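Local coordinates for protein probable glutathione reductase (PDB 4DNA) that probably reduces glutathione disulfide to glutathione with NADPH, as an FAD-dependent homodimeric flavoenzyme with a redox-active disulfide, at residues R19-A24 and A321-I325. Residue numbers count along the deposited sequence, not the author numbering.
Sequences RSGRLA and AMCFI
Two α-helical segments, R19-A24 and A321-I325, each inside a longer helix (A24 N to S20 O 3.0 Å, I325 N to A321 O 3.1 Å), run in roughly the same direction, their axes 9.2 Å apart at closest approach and crossing at -36°. S20 lies level with A321 (CA-CA 5.3 Å) and A24 with I325 (6.6 Å). No hydrogen bond joins them; 325 Å² is buried, largely by van der Waals packing. I325, with chi1 off-well at -109°, reaches between S20, L23 and A24: its CD1 lies 3.3 Å from S20 O and 4.0 Å from A24 CB, its CG1 3.8 Å from L23 CB. L23 CD1 also meets CG of selenomethionine M322 at 4.0 Å. The small A321 permits the close approach, its CB 3.9 Å from R19 CG and 3.3 Å from S20 OG, whose hydroxyl (chi1 m) hydrogen-bonds G16 O. Helix 15-25, which begins within the Rossmann-type glycine motif at the FAD, thus packs with helix 314-329 on the five-stranded parallel sheet of the family's FAD-binding domain, where A24 and F324 both touch L8 of strand 6-11, while M322 packs on Y450 of the second subunit.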
loop_
_atom_site.group_PDB
_atom_site.type_symbol
_atom_site.label_atom_id
_atom_site.label_comp_id
_atom_site.label_asym_id
_atom_site.label_seq_id
_atom_site.Cartn_x
_atom_site.Cartn_y
_atom_site.Cartn_z
ATOM N N ARG A 19 -19.064 -4.399 20.017
ATOM C CA ARG A 19 -18.444 -5.701 19.897
ATOM C C ARG A 19 -18.890 -6.566 21.068
ATOM O O ARG A 19 -19.450 -7.651 20.867
ATOM C CB ARG A 19 -16.921 -5.583 19.851
ATOM C CG ARG A 19 -16.194 -6.908 19.614
ATOM C CD ARG A 19 -16.627 -7.628 18.335
ATOM N NE ARG A 19 -16.890 -6.710 17.219
ATOM C CZ ARG A 19 -16.136 -6.579 16.127
ATOM N NH1 ARG A 19 -15.044 -7.313 15.960
ATOM N NH2 ARG A 19 -16.491 -5.707 15.189
ATOM N N SER A 20 -18.685 -6.045 22.277
ATOM C CA SER A 20 -19.024 -6.742 23.499
ATOM C C SER A 20 -20.449 -7.257 23.489
ATOM O O SER A 20 -20.672 -8.454 23.609
ATOM C CB SER A 20 -18.783 -5.845 24.705
ATOM O OG SER A 20 -17.395 -5.613 24.874
ATOM N N GLY A 21 -21.403 -6.349 23.316
ATOM C CA GLY A 21 -22.823 -6.698 23.321
ATOM C C GLY A 21 -23.167 -7.721 22.253
ATOM O O GLY A 21 -23.690 -8.795 22.561
ATOM N N ARG A 22 -22.850 -7.389 20.999
ATOM C CA ARG A 22 -23.154 -8.254 19.869
ATOM C C ARG A 22 -22.581 -9.624 20.125
ATOM O O ARG A 22 -23.307 -10.605 20.048
ATOM C CB ARG A 22 -22.612 -7.680 18.557
ATOM C CG ARG A 22 -23.247 -8.260 17.297
ATOM C CD ARG A 22 -22.544 -7.787 16.024
ATOM N NE ARG A 22 -21.290 -8.503 15.806
ATOM C CZ ARG A 22 -20.080 -7.950 15.853
ATOM N NH1 ARG A 22 -19.940 -6.639 16.080
ATOM N NH2 ARG A 22 -19.002 -8.710 15.650
ATOM N N LEU A 23 -21.297 -9.707 20.461
ATOM C CA LEU A 23 -20.695 -11.016 20.687
ATOM C C LEU A 23 -21.463 -11.797 21.743
ATOM O O LEU A 23 -21.905 -12.916 21.483
ATOM C CB LEU A 23 -19.216 -10.916 21.072
ATOM C CG LEU A 23 -18.155 -10.757 19.976
ATOM C CD1 LEU A 23 -16.770 -10.863 20.591
ATOM C CD2 LEU A 23 -18.323 -11.779 18.868
ATOM N N ALA A 24 -21.651 -11.185 22.913
ATOM C CA ALA A 24 -22.279 -11.842 24.065
ATOM C C ALA A 24 -23.727 -12.268 23.823
ATOM O O ALA A 24 -24.142 -13.341 24.269
ATOM C CB ALA A 24 -22.193 -10.952 25.292
ATOM N N ALA A 321 -12.384 -6.297 23.847
ATOM C CA ALA A 321 -13.749 -6.770 23.972
ATOM C C ALA A 321 -13.905 -8.254 23.667
ATOM O O ALA A 321 -14.757 -8.935 24.244
ATOM C CB ALA A 321 -14.662 -5.950 23.078
HETATM N N MSE A 322 -13.084 -8.744 22.748
HETATM C CA MSE A 322 -13.065 -10.158 22.417
HETATM C C MSE A 322 -12.397 -10.874 23.541
HETATM O O MSE A 322 -12.919 -11.856 24.049
HETATM C CB MSE A 322 -12.300 -10.413 21.140
HETATM C CG MSE A 322 -13.007 -9.735 19.977
HETATM SE SE MSE A 322 -12.173 -10.326 18.287
HETATM C CE MSE A 322 -10.293 -9.736 18.579
ATOM N N CYS A 323 -11.243 -10.384 23.958
ATOM C CA CYS A 323 -10.592 -10.945 25.132
ATOM C C CYS A 323 -11.505 -10.986 26.346
ATOM O O CYS A 323 -11.433 -11.923 27.136
ATOM C CB CYS A 323 -9.284 -10.229 25.433
ATOM S SG CYS A 323 -8.050 -10.727 24.225
ATOM N N PHE A 324 -12.376 -9.990 26.478
ATOM C CA PHE A 324 -13.383 -10.022 27.525
ATOM C C PHE A 324 -14.377 -11.190 27.345
ATOM O O PHE A 324 -14.568 -11.980 28.268
ATOM C CB PHE A 324 -14.141 -8.695 27.648
ATOM C CG PHE A 324 -15.485 -8.851 28.304
ATOM C CD1 PHE A 324 -15.583 -9.126 29.659
ATOM C CD2 PHE A 324 -16.653 -8.792 27.550
ATOM C CE1 PHE A 324 -16.815 -9.307 30.256
ATOM C CE2 PHE A 324 -17.895 -8.974 28.146
ATOM C CZ PHE A 324 -17.974 -9.229 29.500
ATOM N N ILE A 325 -15.024 -11.287 26.179
ATOM C CA ILE A 325 -15.964 -12.376 25.924
ATOM C C ILE A 325 -15.320 -13.725 26.244
ATOM O O ILE A 325 -15.916 -14.568 26.911
ATOM C CB ILE A 325 -16.519 -12.331 24.477
ATOM C CG1 ILE A 325 -17.992 -11.903 24.486
ATOM C CG2 ILE A 325 -16.431 -13.698 23.799
ATOM C CD1 ILE A 325 -18.234 -10.437 24.767
#